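Local atomic coordinates of CsuC (Acinetobacter baumannii, PDB entry 6FJY), a protein that acts as the assembly chaperone of archaic Csu pili, binding the tip adhesin subunit CsuE in a pre-assembly complex ahead of its incorporation into biofilm-forming pili. Residues 87-92 against 115-120; 5-10 against 19-24. All coordinates share one frame; numbering follows the deposited sequence.

Contact 1 (87-92 against 115-120); sequences SYRLIV and RYSIPL
Six main-chain hydrogen bonds in three pairs, made by Y88 with L120, L90 with I118 and V92 with Y116, zip strand 87-92 to antiparallel strand 115-120. The central bond, L90 N to I118 O, is 2.7 Å long and lies in the carbonyl plane, whereas the L120 N-H meets Y88 O from above the carbonyl plane, 40° out of it. R89 and P119, and I91 and S117, are the non-hydrogen-bonded pairs between. On their face of the sheet the R89 chain, bent at chi2 and chi3, curls across the strand boundary and brings its guanidinium edge to the S117 hydroxyl. NH2 of R89 reaches S117 OG at 2.6 Å, only 10° out of the guanidinium plane; R89 NE adds a weak, less straight bond to the same OG at 3.0 Å. S117 OG, anti to its backbone N (chi1 -177°), thus receives both. I91 CD1 lies against that hydroxyl, 3.5 Å from S117 OG, while I91 CG2 packs 3.4 Å from R115 NE, where the extended arginine crosses it obliquely. The opposite face, with Y88, L90, V92, Y116, I118 and L120, is mainly apolar: L90 and I118 run side by side, CB to CB 4.0 Å, with L120 CB against Y88 CB. Farther out, W40 makes a cation-pi contact with R89, and Y88 OH is hydrogen-bonded to E54. Beyond the two strands, R89 NH2 also forms a salt bridge to the backbone of a neighbouring subunit, whose strand pairs in parallel with R115, Y116 and S117. Such a strand, extending its sheet into the bound pilin while a basic residue grips that chain's backbone, is characteristic of donor-strand complementation by the Ig-like N-terminal domain of PapD-type chaperones.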
ATOM      1  N   SER A  87      -7.478 -14.977   3.662  1.00 56.53           N
ATOM      2  CA  SER A  87      -6.096 -14.541   3.721  1.00 57.28           C
ATOM      3  C   SER A  87      -5.317 -15.145   2.563  1.00 51.83           C
ATOM      4  O   SER A  87      -5.540 -16.296   2.185  1.00 35.60           O
ATOM      5  CB  SER A  87      -5.469 -14.952   5.049  1.00 65.28           C
ATOM      6  OG  SER A  87      -6.271 -14.494   6.125  1.00 67.60           O
ATOM      7  N   TYR A  88      -4.413 -14.357   1.993  1.00 55.42           N
ATOM      8  CA  TYR A  88      -3.595 -14.790   0.875  1.00 47.15           C
ATOM      9  C   TYR A  88      -2.222 -14.147   1.016  1.00 54.94           C
ATOM     10  O   TYR A  88      -2.049 -13.167   1.745  1.00 37.96           O
ATOM     11  CB  TYR A  88      -4.208 -14.377  -0.466  1.00 43.72           C
ATOM     12  CG  TYR A  88      -5.614 -14.833  -0.702  1.00 48.65           C
ATOM     13  CD1 TYR A  88      -6.689 -14.077  -0.235  1.00 43.83           C
ATOM     14  CD2 TYR A  88      -5.884 -15.984  -1.428  1.00 51.98           C
ATOM     15  CE1 TYR A  88      -7.986 -14.467  -0.458  1.00 60.03           C
ATOM     16  CE2 TYR A  88      -7.190 -16.380  -1.662  1.00 62.88           C
ATOM     17  CZ  TYR A  88      -8.236 -15.618  -1.166  1.00 61.48           C
ATOM     18  OH  TYR A  88      -9.528 -16.010  -1.385  1.00 52.58           O
ATOM     19  N   ARG A  89      -1.248 -14.664   0.269  1.00 55.50           N
ATOM     20  CA  ARG A  89       0.064 -14.029   0.169  1.00 49.79           C
ATOM     21  C   ARG A  89       0.288 -13.713  -1.294  1.00 46.42           C
ATOM     22  O   ARG A  89       0.184 -14.607  -2.142  1.00 45.62           O
ATOM     23  CB  ARG A  89       1.199 -14.923   0.671  1.00 44.92           C
ATOM     24  CG  ARG A  89       1.124 -15.335   2.150  1.00 66.14           C
ATOM     25  CD  ARG A  89       1.253 -14.209   3.159  1.00 70.23           C
ATOM     26  NE  ARG A  89       2.525 -13.514   3.100  1.00 66.72           N
ATOM     27  CZ  ARG A  89       2.959 -12.686   4.042  1.00 65.41           C
ATOM     28  NH1 ARG A  89       2.228 -12.457   5.126  1.00 63.25           N
ATOM     29  NH2 ARG A  89       4.121 -12.076   3.894  1.00 77.58           N
ATOM     30  N   LEU A  90       0.545 -12.440  -1.589  1.00 55.34           N
ATOM     31  CA  LEU A  90       0.993 -12.018  -2.908  1.00 48.93           C
ATOM     32  C   LEU A  90       2.511 -12.168  -2.958  1.00 51.55           C
ATOM     33  O   LEU A  90       3.214 -11.639  -2.088  1.00 33.36           O
ATOM     34  CB  LEU A  90       0.580 -10.572  -3.166  1.00 53.99           C
ATOM     35  CG  LEU A  90       1.210  -9.880  -4.372  1.00 46.03           C
ATOM     36  CD1 LEU A  90       0.877 -10.611  -5.636  1.00 37.77           C
ATOM     37  CD2 LEU A  90       0.791  -8.423  -4.454  1.00 45.65           C
ATOM     38  N   ILE A  91       3.010 -12.911  -3.950  1.00 56.32           N
ATOM     39  CA  ILE A  91       4.442 -13.160  -4.103  1.00 56.88           C
ATOM     40  C   ILE A  91       4.883 -12.631  -5.463  1.00 46.00           C
ATOM     41  O   ILE A  91       4.495 -13.174  -6.508  1.00 33.49           O
ATOM     42  CB  ILE A  91       4.802 -14.644  -3.972  1.00 65.24           C
ATOM     43  CG1 ILE A  91       4.333 -15.229  -2.641  1.00 57.44           C
ATOM     44  CG2 ILE A  91       6.314 -14.797  -4.084  1.00 66.88           C
ATOM     45  CD1 ILE A  91       5.018 -14.639  -1.455  1.00 68.43           C
ATOM     46  N   VAL A  92       5.722 -11.601  -5.458  1.00 52.22           N
ATOM     47  CA  VAL A  92       6.278 -11.078  -6.699  1.00 60.11           C
ATOM     48  C   VAL A  92       7.802 -11.149  -6.651  1.00 54.96           C
ATOM     49  O   VAL A  92       8.439 -10.688  -5.690  1.00 37.18           O
ATOM     50  CB  VAL A  92       5.758  -9.665  -7.038  1.00 55.89           C
ATOM     51  CG1 VAL A  92       4.734  -9.171  -6.016  1.00 48.46           C
ATOM     52  CG2 VAL A  92       6.886  -8.694  -7.311  1.00 54.67           C
ATOM     53  N   ARG A 115      12.386 -10.731  -3.737  1.00 50.85           N
ATOM     54  CA  ARG A 115      11.120 -11.428  -3.605  1.00 50.38           C
ATOM     55  C   ARG A 115      10.294 -10.707  -2.548  1.00 57.33           C
ATOM     56  O   ARG A 115      10.738 -10.551  -1.408  1.00 40.81           O
ATOM     57  CB  ARG A 115      11.337 -12.891  -3.225  1.00 67.04           C
ATOM     58  CG  ARG A 115      10.056 -13.723  -3.093  1.00 72.66           C
ATOM     59  CD  ARG A 115      10.439 -15.182  -2.937  1.00 83.95           C
ATOM     60  NE  ARG A 115       9.299 -16.087  -3.005  1.00101.50           N
ATOM     61  CZ  ARG A 115       9.007 -16.995  -2.081  1.00105.54           C
ATOM     62  NH1 ARG A 115       9.778 -17.127  -1.011  1.00 92.04           N
ATOM     63  NH2 ARG A 115       7.950 -17.779  -2.233  1.00115.40           N
ATOM     64  N   TYR A 116       9.104 -10.260  -2.928  1.00 60.91           N
ATOM     65  CA  TYR A 116       8.199  -9.572  -2.019  1.00 50.95           C
ATOM     66  C   TYR A 116       7.097 -10.529  -1.609  1.00 50.10           C
ATOM     67  O   TYR A 116       6.381 -11.062  -2.465  1.00 41.56           O
ATOM     68  CB  TYR A 116       7.593  -8.325  -2.661  1.00 46.02           C
ATOM     69  CG  TYR A 116       8.574  -7.197  -2.866  1.00 56.60           C
ATOM     70  CD1 TYR A 116       9.386  -7.148  -3.994  1.00 65.51           C
ATOM     71  CD2 TYR A 116       8.665  -6.161  -1.948  1.00 59.98           C
ATOM     72  CE1 TYR A 116      10.285  -6.110  -4.183  1.00 71.90           C
ATOM     73  CE2 TYR A 116       9.563  -5.118  -2.127  1.00 67.35           C
ATOM     74  CZ  TYR A 116      10.366  -5.098  -3.244  1.00 69.03           C
ATOM     75  OH  TYR A 116      11.249  -4.067  -3.430  1.00 70.00           O
ATOM     76  N   SER A 117       6.990 -10.769  -0.306  1.00 60.88           N
ATOM     77  CA  SER A 117       5.873 -11.500   0.278  1.00 58.57           C
ATOM     78  C   SER A 117       4.936 -10.467   0.895  1.00 48.02           C
ATOM     79  O   SER A 117       5.292  -9.780   1.859  1.00 30.21           O
ATOM     80  CB  SER A 117       6.347 -12.522   1.311  1.00 48.82           C
ATOM     81  OG  SER A 117       5.241 -13.263   1.809  1.00 36.50           O
ATOM     82  N   ILE A 118       3.752 -10.328   0.312  1.00 49.17           N
ATOM     83  CA  ILE A 118       2.847  -9.231   0.609  1.00 47.09           C
ATOM     84  C   ILE A 118       1.521  -9.807   1.120  1.00 57.10           C
ATOM     85  O   ILE A 118       0.943 -10.671   0.459  1.00 29.07           O
ATOM     86  CB  ILE A 118       2.617  -8.334  -0.616  1.00 55.08           C
ATOM     87  CG1 ILE A 118       3.857  -7.449  -0.844  1.00 51.38           C
ATOM     88  CG2 ILE A 118       1.354  -7.522  -0.465  1.00 59.71           C
ATOM     89  CD1 ILE A 118       3.825  -6.695  -2.162  1.00 46.49           C
ATOM     90  N   PRO A 119       1.019  -9.360   2.272  1.00 51.59           N
ATOM     91  CA  PRO A 119      -0.252  -9.894   2.771  1.00 45.78           C
ATOM     92  C   PRO A 119      -1.426  -9.325   1.991  1.00 48.74           C
ATOM     93  O   PRO A 119      -1.506  -8.123   1.726  1.00 33.89           O
ATOM     94  CB  PRO A 119      -0.276  -9.419   4.224  1.00 42.12           C
ATOM     95  CG  PRO A 119       0.460  -8.092   4.169  1.00 44.79           C
ATOM     96  CD  PRO A 119       1.551  -8.294   3.148  1.00 50.73           C
ATOM     97  N   LEU A 120      -2.362 -10.199   1.662  1.00 51.33           N
ATOM     98  CA  LEU A 120      -3.527  -9.838   0.869  1.00 50.19           C
ATOM     99  C   LEU A 120      -4.776 -10.407   1.527  1.00 36.74           C
ATOM    100  O   LEU A 120      -4.801 -11.587   1.895  1.00 34.11           O
ATOM    101  CB  LEU A 120      -3.377 -10.377  -0.545  1.00 42.61           C
ATOM    102  CG  LEU A 120      -4.587 -10.159  -1.439  1.00 51.04           C
ATOM    103  CD1 LEU A 120      -4.819  -8.649  -1.718  1.00 42.00           C
ATOM    104  CD2 LEU A 120      -4.406 -10.943  -2.694  1.00 44.17           C
TER

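Contact 2 (5-10 against 19-24); sequences IWPIYP and TAVWLQ
W6 and W22 stand side by side on one face of the sheet and point the same way, their indoles set obliquely to each other. The W6 six-membered ring and the W22 five-membered ring have centroids 4.7 Å apart and planes at 36°. W22 CD1 sits over one face of W6, offset toward the rim, and comes within 3.3 Å of W6 CZ2. The torsions differ: W6 CG occupies the crowded position between backbone N and carbonyl carbon (chi1 63°), swinging the indole toward its neighbour, whereas W22 CG is anti to its carbonyl carbon (chi1 -66°). Beneath the indoles the two residues form a hydrogen-bonded antiparallel pair. W22 N donates to W6 O at 2.7 Å, nearly along the C=O axis, and the longer return bond from W6 N to W22 O measures 3.3 Å. On the other face I5 and L23 lie alongside each other, with I5 CG1 3.6 Å from L23 CD2. V21 crosses I5 obliquely, its CG1 3.7 Å from I5 CG1, and turns CG2 to P10 CB at 4.1 Å. A cis peptide bond precedes P7, where the chain leaves the ladder; P7 CD rests near the A20 carbonyl and V21. K69 makes a cation-pi contact with W22, and an apolar side chain of the neighbouring subunit packs on W6. The chemistry is thus divided by face: isoleucine, valine and leucine contribute to the buried interior of the Ig-like domain, while the partly exposed tryptophans lie on the other face, W6 packing against the bound subunit.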
ATOM      1  N   ILE A   5       6.854  -1.149  -5.462  1.00 63.83           N
ATOM      2  CA  ILE A   5       5.620  -1.926  -5.487  1.00 56.91           C
ATOM      3  C   ILE A   5       4.746  -1.486  -4.314  1.00 53.52           C
ATOM      4  O   ILE A   5       5.183  -1.518  -3.159  1.00 47.31           O
ATOM      5  CB  ILE A   5       5.887  -3.445  -5.452  1.00 57.78           C
ATOM      6  CG1 ILE A   5       4.582  -4.207  -5.254  1.00 61.35           C
ATOM      7  CG2 ILE A   5       6.900  -3.806  -4.382  1.00 60.00           C
ATOM      8  CD1 ILE A   5       4.748  -5.686  -5.379  1.00 71.08           C
ATOM      9  N   TRP A   6       3.519  -1.062  -4.617  1.00 58.59           N
ATOM     10  CA  TRP A   6       2.555  -0.583  -3.634  1.00 53.67           C
ATOM     11  C   TRP A   6       1.155  -0.800  -4.182  1.00 55.08           C
ATOM     12  O   TRP A   6       0.961  -0.792  -5.406  1.00 39.41           O
ATOM     13  CB  TRP A   6       2.738   0.909  -3.310  1.00 53.70           C
ATOM     14  CG  TRP A   6       2.497   1.792  -4.492  1.00 56.27           C
ATOM     15  CD1 TRP A   6       3.315   1.957  -5.563  1.00 60.61           C
ATOM     16  CD2 TRP A   6       1.351   2.625  -4.730  1.00 56.78           C
ATOM     17  NE1 TRP A   6       2.754   2.835  -6.459  1.00 76.45           N
ATOM     18  CE2 TRP A   6       1.551   3.267  -5.966  1.00 55.13           C
ATOM     19  CE3 TRP A   6       0.177   2.887  -4.016  1.00 62.24           C
ATOM     20  CZ2 TRP A   6       0.635   4.168  -6.500  1.00 61.94           C
ATOM     21  CZ3 TRP A   6      -0.745   3.776  -4.553  1.00 67.65           C
ATOM     22  CH2 TRP A   6      -0.507   4.409  -5.784  1.00 68.50           C
ATOM     23  N   PRO A   7       0.157  -0.984  -3.306  1.00 61.91           N
ATOM     24  CA  PRO A   7       0.376  -1.073  -1.852  1.00 62.71           C
ATOM     25  C   PRO A   7       0.870  -2.437  -1.356  1.00 48.40           C
ATOM     26  O   PRO A   7       0.615  -3.469  -1.979  1.00 39.06           O
ATOM     27  CB  PRO A   7      -1.008  -0.741  -1.268  1.00 59.67           C
ATOM     28  CG  PRO A   7      -1.977  -1.154  -2.319  1.00 59.95           C
ATOM     29  CD  PRO A   7      -1.273  -0.918  -3.654  1.00 61.69           C
ATOM     30  N   ILE A   8       1.616  -2.418  -0.244  1.00 51.00           N
ATOM     31  CA  ILE A   8       2.101  -3.651   0.371  1.00 48.72           C
ATOM     32  C   ILE A   8       1.118  -4.244   1.385  1.00 49.69           C
ATOM     33  O   ILE A   8       1.384  -5.328   1.924  1.00 36.65           O
ATOM     34  CB  ILE A   8       3.480  -3.405   1.013  1.00 52.75           C
ATOM     35  CG1 ILE A   8       3.429  -2.193   1.925  1.00 60.75           C
ATOM     36  CG2 ILE A   8       4.564  -3.188  -0.073  1.00 58.44           C
ATOM     37  CD1 ILE A   8       4.781  -1.850   2.509  1.00 71.52           C
ATOM     38  N   TYR A   9      -0.012  -3.576   1.649  1.00 53.23           N
ATOM     39  CA  TYR A   9      -1.112  -4.139   2.438  1.00 56.59           C
ATOM     40  C   TYR A   9      -2.405  -4.033   1.646  1.00 50.80           C
ATOM     41  O   TYR A   9      -3.336  -3.331   2.047  1.00 35.45           O
ATOM     42  CB  TYR A   9      -1.253  -3.431   3.787  1.00 47.02           C
ATOM     43  CG  TYR A   9      -0.042  -3.539   4.683  1.00 55.00           C
ATOM     44  CD1 TYR A   9       0.408  -4.770   5.143  1.00 49.26           C
ATOM     45  CD2 TYR A   9       0.662  -2.412   5.061  1.00 62.94           C
ATOM     46  CE1 TYR A   9       1.520  -4.870   5.977  1.00 47.08           C
ATOM     47  CE2 TYR A   9       1.772  -2.501   5.884  1.00 69.98           C
ATOM     48  CZ  TYR A   9       2.198  -3.730   6.335  1.00 55.81           C
ATOM     49  OH  TYR A   9       3.302  -3.805   7.144  1.00 56.57           O
ATOM     50  N   PRO A  10      -2.499  -4.717   0.509  1.00 57.53           N
ATOM     51  CA  PRO A  10      -3.712  -4.631  -0.304  1.00 64.13           C
ATOM     52  C   PRO A  10      -4.850  -5.478   0.259  1.00 58.63           C
ATOM     53  O   PRO A  10      -4.653  -6.397   1.062  1.00 29.91           O
ATOM     54  CB  PRO A  10      -3.247  -5.155  -1.662  1.00 51.06           C
ATOM     55  CG  PRO A  10      -2.221  -6.182  -1.303  1.00 44.01           C
ATOM     56  CD  PRO A  10      -1.512  -5.629  -0.090  1.00 48.47           C
ATOM     57  N   THR A  19      -8.828  -5.496  -6.946  1.00 60.89           N
ATOM     58  CA  THR A  19      -8.010  -4.362  -6.543  1.00 53.34           C
ATOM     59  C   THR A  19      -6.737  -4.355  -7.380  1.00 45.49           C
ATOM     60  O   THR A  19      -6.429  -5.312  -8.092  1.00 36.22           O
ATOM     61  CB  THR A  19      -7.653  -4.400  -5.057  1.00 49.19           C
ATOM     62  OG1 THR A  19      -7.066  -3.149  -4.674  1.00 38.83           O
ATOM     63  CG2 THR A  19      -6.676  -5.513  -4.777  1.00 41.88           C
ATOM     64  N   ALA A  20      -5.985  -3.267  -7.264  1.00 61.57           N
ATOM     65  CA  ALA A  20      -4.799  -3.045  -8.080  1.00 59.59           C
ATOM     66  C   ALA A  20      -3.571  -2.839  -7.203  1.00 50.65           C
ATOM     67  O   ALA A  20      -3.649  -2.240  -6.126  1.00 41.70           O
ATOM     68  CB  ALA A  20      -4.988  -1.828  -9.011  1.00 51.94           C
ATOM     69  N   VAL A  21      -2.439  -3.344  -7.682  1.00 59.85           N
ATOM     70  CA  VAL A  21      -1.128  -3.078  -7.107  1.00 49.75           C
ATOM     71  C   VAL A  21      -0.253  -2.539  -8.226  1.00 52.31           C
ATOM     72  O   VAL A  21      -0.304  -3.045  -9.351  1.00 50.24           O
ATOM     73  CB  VAL A  21      -0.499  -4.330  -6.469  1.00 56.69           C
ATOM     74  CG1 VAL A  21       0.935  -4.045  -6.063  1.00 50.85           C
ATOM     75  CG2 VAL A  21      -1.311  -4.770  -5.231  1.00 52.18           C
ATOM     76  N   TRP A  22       0.494  -1.479  -7.941  1.00 58.30           N
ATOM     77  CA  TRP A  22       1.307  -0.825  -8.951  1.00 47.82           C
ATOM     78  C   TRP A  22       2.731  -1.348  -8.907  1.00 49.03           C
ATOM     79  O   TRP A  22       3.296  -1.574  -7.833  1.00 35.69           O
ATOM     80  CB  TRP A  22       1.276   0.688  -8.765  1.00 52.46           C
ATOM     81  CG  TRP A  22      -0.084   1.234  -9.006  1.00 61.03           C
ATOM     82  CD1 TRP A  22      -0.952   1.697  -8.070  1.00 69.76           C
ATOM     83  CD2 TRP A  22      -0.751   1.350 -10.267  1.00 61.90           C
ATOM     84  NE1 TRP A  22      -2.119   2.103  -8.667  1.00 80.96           N
ATOM     85  CE2 TRP A  22      -2.022   1.902 -10.017  1.00 70.51           C
ATOM     86  CE3 TRP A  22      -0.394   1.058 -11.584  1.00 63.64           C
ATOM     87  CZ2 TRP A  22      -2.941   2.158 -11.031  1.00 66.60           C
ATOM     88  CZ3 TRP A  22      -1.309   1.325 -12.595  1.00 64.56           C
ATOM     89  CH2 TRP A  22      -2.568   1.856 -12.311  1.00 70.16           C
ATOM     90  N   LEU A  23       3.291  -1.565 -10.091  1.00 63.32           N
ATOM     91  CA  LEU A  23       4.674  -1.980 -10.271  1.00 52.91           C
ATOM     92  C   LEU A  23       5.355  -0.900 -11.094  1.00 54.36           C
ATOM     93  O   LEU A  23       4.986  -0.686 -12.255  1.00 38.49           O
ATOM     94  CB  LEU A  23       4.731  -3.312 -11.012  1.00 59.82           C
ATOM     95  CG  LEU A  23       4.176  -4.496 -10.221  1.00 65.36           C
ATOM     96  CD1 LEU A  23       4.281  -5.789 -11.023  1.00 57.68           C
ATOM     97  CD2 LEU A  23       4.842  -4.611  -8.858  1.00 70.48           C
ATOM     98  N   GLN A  24       6.343  -0.228 -10.502  1.00 57.80           N
ATOM     99  CA  GLN A  24       6.996   0.901 -11.139  1.00 60.20           C
ATOM    100  C   GLN A  24       8.513   0.765 -11.041  1.00 60.10           C
ATOM    101  O   GLN A  24       9.062   0.561  -9.955  1.00 58.87           O
ATOM    102  CB  GLN A  24       6.505   2.213 -10.513  1.00 55.00           C
ATOM    103  CG  GLN A  24       6.953   3.466 -11.261  1.00 59.44           C
ATOM    104  CD  GLN A  24       6.157   4.673 -10.833  1.00 70.46           C
ATOM    105  OE1 GLN A  24       5.304   4.576  -9.950  1.00 67.34           O
ATOM    106  NE2 GLN A  24       6.417   5.810 -11.454  1.00 73.02           N
TER

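Both segments of contact 2 precede those of contact 1 in the sequence, and the two centres lie about 10 Å apart within the N-terminal Ig-like domain. Both belong to the same mixed sheet, as strand 3-6 pairs with 18-25 and strand 85-95 with 109-123. They also touch directly: the loop after strand 3-6 runs against strand 109-123, with P119 O 3.1 Å from P10 CD and I118 CG2 3.2 Å from I8 O, and I5 also packs on I118. Residues from both contacts reach the neighbouring subunit, so the first strand and its loop join strand 109-123 in forming the face that holds the bound pilin.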